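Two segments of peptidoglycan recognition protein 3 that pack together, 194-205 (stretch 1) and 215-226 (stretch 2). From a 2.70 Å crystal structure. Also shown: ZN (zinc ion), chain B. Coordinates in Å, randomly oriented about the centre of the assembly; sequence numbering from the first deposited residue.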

# COMPACT_ATOMS: atom_id res chain seq x y z
N ARG A 194 -0.38 -8.57 -9.97
CA ARG A 194 0.70 -9.32 -10.60
C ARG A 194 2.05 -8.92 -10.01
O ARG A 194 2.22 -7.78 -9.56
CB ARG A 194 0.73 -9.09 -12.11
CG ARG A 194 -0.46 -9.67 -12.85
CD ARG A 194 -0.32 -9.50 -14.35
NE ARG A 194 -1.28 -10.32 -15.08
CZ ARG A 194 -1.07 -11.58 -15.44
NH1 ARG A 194 -2.00 -12.25 -16.10
NH2 ARG A 194 0.09 -12.16 -15.14
N SER A 195 2.99 -9.85 -10.00
CA SER A 195 4.33 -9.56 -9.49
C SER A 195 5.04 -8.63 -10.47
O SER A 195 5.81 -7.76 -10.07
CB SER A 195 5.13 -10.85 -9.30
OG SER A 195 5.26 -11.55 -10.53
N GLY A 196 4.76 -8.81 -11.76
CA GLY A 196 5.31 -7.95 -12.78
C GLY A 196 4.38 -6.79 -13.06
O GLY A 196 4.11 -6.46 -14.22
N TYR A 197 3.89 -6.16 -11.99
CA TYR A 197 2.95 -5.05 -12.12
C TYR A 197 3.66 -3.77 -12.53
O TYR A 197 4.87 -3.63 -12.36
CB TYR A 197 2.17 -4.85 -10.81
CG TYR A 197 2.97 -4.23 -9.69
CD1 TYR A 197 3.02 -2.85 -9.53
CD2 TYR A 197 3.66 -5.02 -8.78
CE1 TYR A 197 3.75 -2.27 -8.51
CE2 TYR A 197 4.39 -4.45 -7.75
CZ TYR A 197 4.43 -3.08 -7.62
OH TYR A 197 5.15 -2.50 -6.60
N SER A 198 2.89 -2.82 -13.06
CA SER A 198 3.43 -1.51 -13.40
C SER A 198 2.86 -0.45 -12.47
O SER A 198 1.66 -0.44 -12.19
CB SER A 198 3.12 -1.16 -14.86
OG SER A 198 3.78 -2.05 -15.74
N LEU A 199 3.72 0.43 -11.98
CA LEU A 199 3.28 1.49 -11.08
C LEU A 199 3.15 2.82 -11.82
O LEU A 199 4.08 3.27 -12.47
CB LEU A 199 4.27 1.64 -9.91
CG LEU A 199 3.94 2.71 -8.87
CD1 LEU A 199 2.82 2.24 -7.96
CD2 LEU A 199 5.17 3.07 -8.06
N TYR A 200 1.97 3.43 -11.72
CA TYR A 200 1.73 4.72 -12.36
C TYR A 200 1.33 5.77 -11.34
O TYR A 200 0.74 5.46 -10.30
CB TYR A 200 0.60 4.62 -13.40
CG TYR A 200 0.82 3.62 -14.51
CD1 TYR A 200 0.61 2.26 -14.31
CD2 TYR A 200 1.20 4.05 -15.78
CE1 TYR A 200 0.80 1.36 -15.33
CE2 TYR A 200 1.39 3.14 -16.80
CZ TYR A 200 1.19 1.80 -16.57
OH TYR A 200 1.37 0.89 -17.58
N GLY A 201 1.64 7.03 -11.64
CA GLY A 201 0.99 8.14 -10.97
C GLY A 201 -0.25 8.45 -11.79
O GLY A 201 -0.33 8.05 -12.95
N HIS A 202 -1.22 9.14 -11.21
CA HIS A 202 -2.45 9.46 -11.92
C HIS A 202 -2.16 10.28 -13.18
O HIS A 202 -2.78 10.08 -14.22
CB HIS A 202 -3.43 10.20 -11.01
CG HIS A 202 -4.79 10.39 -11.60
ND1 HIS A 202 -5.75 11.19 -11.03
CD2 HIS A 202 -5.36 9.86 -12.71
CE1 HIS A 202 -6.85 11.16 -11.76
NE2 HIS A 202 -6.64 10.36 -12.79
N ARG A 203 -1.20 11.20 -13.08
CA ARG A 203 -0.85 12.07 -14.20
C ARG A 203 -0.24 11.28 -15.36
O ARG A 203 -0.23 11.75 -16.50
CB ARG A 203 0.13 13.16 -13.75
CG ARG A 203 1.46 12.62 -13.25
CD ARG A 203 2.44 13.74 -12.94
NE ARG A 203 1.95 14.63 -11.89
CZ ARG A 203 2.61 15.69 -11.44
NH1 ARG A 203 3.80 15.99 -11.94
NH2 ARG A 203 2.09 16.45 -10.49
N ASP A 204 0.27 10.09 -15.06
CA ASP A 204 0.88 9.25 -16.08
C ASP A 204 -0.16 8.66 -17.03
O ASP A 204 0.14 8.30 -18.17
CB ASP A 204 1.68 8.12 -15.43
CG ASP A 204 2.98 8.60 -14.80
OD1 ASP A 204 3.58 9.56 -15.33
OD2 ASP A 204 3.39 8.02 -13.78
N VAL A 205 -1.40 8.57 -16.54
CA VAL A 205 -2.46 7.86 -17.26
C VAL A 205 -3.64 8.78 -17.58
O VAL A 205 -4.56 8.40 -18.31
CB VAL A 205 -2.93 6.65 -16.43
CG1 VAL A 205 -3.83 7.10 -15.29
CG2 VAL A 205 -3.64 5.63 -17.31
N LEU A 215 5.06 13.93 -4.23
CA LEU A 215 4.70 12.53 -4.11
C LEU A 215 5.01 11.79 -5.41
O LEU A 215 5.51 10.66 -5.39
CB LEU A 215 3.22 12.39 -3.76
CG LEU A 215 2.70 10.95 -3.66
CD1 LEU A 215 3.55 10.15 -2.70
CD2 LEU A 215 1.25 10.93 -3.24
N TYR A 216 4.72 12.44 -6.54
CA TYR A 216 5.02 11.87 -7.85
C TYR A 216 6.52 11.68 -8.02
O TYR A 216 6.96 10.73 -8.67
CB TYR A 216 4.47 12.76 -8.96
CG TYR A 216 4.71 12.24 -10.36
CD1 TYR A 216 3.98 11.17 -10.86
CD2 TYR A 216 5.67 12.81 -11.18
CE1 TYR A 216 4.19 10.69 -12.13
CE2 TYR A 216 5.90 12.34 -12.45
CZ TYR A 216 5.16 11.28 -12.93
OH TYR A 216 5.38 10.80 -14.20
N ASP A 217 7.30 12.59 -7.45
CA ASP A 217 8.75 12.46 -7.47
C ASP A 217 9.18 11.26 -6.63
O ASP A 217 10.07 10.50 -7.02
CB ASP A 217 9.44 13.73 -6.96
CG ASP A 217 9.47 14.84 -8.00
OD1 ASP A 217 9.30 14.55 -9.20
OD2 ASP A 217 9.69 16.01 -7.61
N ASP A 218 8.54 11.09 -5.47
CA ASP A 218 8.90 9.99 -4.58
C ASP A 218 8.59 8.62 -5.19
O ASP A 218 9.40 7.70 -5.08
CB ASP A 218 8.21 10.14 -3.22
CG ASP A 218 8.69 9.12 -2.20
OD1 ASP A 218 9.75 9.33 -1.58
OD2 ASP A 218 7.99 8.10 -2.01
N ILE A 219 7.44 8.50 -5.85
CA ILE A 219 7.05 7.20 -6.41
C ILE A 219 7.91 6.72 -7.58
O ILE A 219 7.80 5.56 -8.00
CB ILE A 219 5.55 7.16 -6.82
CG1 ILE A 219 5.28 8.10 -7.99
CG2 ILE A 219 4.66 7.47 -5.63
CD1 ILE A 219 3.85 8.02 -8.49
N LYS A 220 8.76 7.59 -8.11
CA LYS A 220 9.70 7.18 -9.15
C LYS A 220 10.73 6.23 -8.55
O LYS A 220 11.20 5.30 -9.20
CB LYS A 220 10.43 8.39 -9.73
CG LYS A 220 9.54 9.56 -10.06
CD LYS A 220 8.90 9.43 -11.43
CE LYS A 220 9.22 10.65 -12.28
NZ LYS A 220 9.20 11.89 -11.46
N SER A 221 11.08 6.49 -7.29
CA SER A 221 12.06 5.69 -6.57
C SER A 221 11.47 4.36 -6.09
O SER A 221 12.21 3.48 -5.65
CB SER A 221 12.61 6.47 -5.38
OG SER A 221 11.59 6.73 -4.43
N TRP A 222 10.15 4.22 -6.17
CA TRP A 222 9.51 2.97 -5.80
C TRP A 222 9.83 1.94 -6.87
O TRP A 222 10.11 2.30 -8.01
CB TRP A 222 7.99 3.11 -5.67
CG TRP A 222 7.50 4.10 -4.64
CD1 TRP A 222 8.23 5.09 -4.05
CD2 TRP A 222 6.18 4.19 -4.10
NE1 TRP A 222 7.44 5.80 -3.18
CE2 TRP A 222 6.18 5.26 -3.18
CE3 TRP A 222 5.00 3.47 -4.30
CZ2 TRP A 222 5.04 5.63 -2.47
CZ3 TRP A 222 3.87 3.84 -3.58
CH2 TRP A 222 3.90 4.91 -2.68
N GLY A 223 9.78 0.67 -6.51
CA GLY A 223 10.02 -0.39 -7.47
C GLY A 223 8.90 -0.49 -8.48
O GLY A 223 7.73 -0.26 -8.16
N ARG A 224 9.27 -0.83 -9.71
CA ARG A 224 8.32 -1.12 -10.79
C ARG A 224 7.54 0.09 -11.32
O ARG A 224 6.46 -0.07 -11.89
CB ARG A 224 7.36 -2.25 -10.41
CG ARG A 224 8.07 -3.51 -9.94
CD ARG A 224 7.27 -4.76 -10.27
NE ARG A 224 7.07 -4.90 -11.71
CZ ARG A 224 7.95 -5.46 -12.54
NH1 ARG A 224 9.09 -5.94 -12.06
NH2 ARG A 224 7.69 -5.54 -13.83
N TYR A 225 8.09 1.29 -11.14
CA TYR A 225 7.50 2.47 -11.77
C TYR A 225 7.75 2.39 -13.28
O TYR A 225 8.86 2.10 -13.72
CB TYR A 225 8.08 3.76 -11.19
CG TYR A 225 7.50 4.99 -11.84
CD1 TYR A 225 6.26 5.49 -11.45
CD2 TYR A 225 8.18 5.65 -12.86
CE1 TYR A 225 5.72 6.61 -12.05
CE2 TYR A 225 7.64 6.78 -13.46
CZ TYR A 225 6.41 7.25 -13.05
OH TYR A 225 5.87 8.36 -13.65
N VAL A 226 6.70 2.65 -14.06
CA VAL A 226 6.79 2.53 -15.51
C VAL A 226 7.79 3.51 -16.11
O VAL A 226 8.82 3.11 -16.64
CB VAL A 226 5.42 2.74 -16.19
CG1 VAL A 226 4.78 4.02 -15.69
ZN ZN B . -5.76 11.12 -9.07
O HOH W 1 -7.62 11.50 -8.64

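A strand edge that meets an irregular segment can still be joined in a defined register if a few backbone bonds fix it and side chains complete the join, and this contact in peptidoglycan recognition protein 3 illustrates the point. The backbone contribution centres on Leu199, whose N and O both bond to stretch 2. Leu199 N donates to Arg224 O (2.8 Å), and Leu199 O accepts from Val226 N (3.1 Å), which makes a single bridge with Tyr225. A CA-H...O contact from Tyr225 CA to Leu199 O, at 3.6 Å, adds to it.

Side-chain hydrogen bonds continue the attachment at both ends. Arg224 sends NE to Tyr197 O (2.6 Å), taking up the carbonyl two residues before Leu199. At the other end Asp204 splits its carboxylate: OD1 accepts from Tyr216 OH and OD2 from Tyr225 OH, each at 2.5 Å, the former very short for such a bond. Asp204 OD2 also accepts from Gly201 N within its own stretch (2.9 Å), so one acidic group ties the end of the strand to two tyrosines.

Aromatic faces receive aliphatic and charged groups. The Arg203 guanidinium lies flat on Tyr216, centres 4.6 Å apart and planes at 24°, while Arg203 CD sits almost on the normal, 3.4 Å from the Tyr216 ring centroid. Arg203 CZ lies 4.6 Å from that centroid and 29° off the normal, so the cation is off-centre while the CD methylene is centred. Arg224 CD similarly covers one face of Tyr197, 4.1 Å from its centroid.

Apolar packing gathers round the buried Leu199, whose CD2 reaches Trp222 CB at 3.7 Å and Ile219 CB at 4.3 Å. In a more exposed contact, Tyr200 CD2 meets Val226 CG1 at 3.6 Å. Beside Tyr216 and Ile219, Gly201 has no side chain to fit: an ideal CB would point toward stretch 2 and lie 2.8 Å from Tyr216 CD1, a clash.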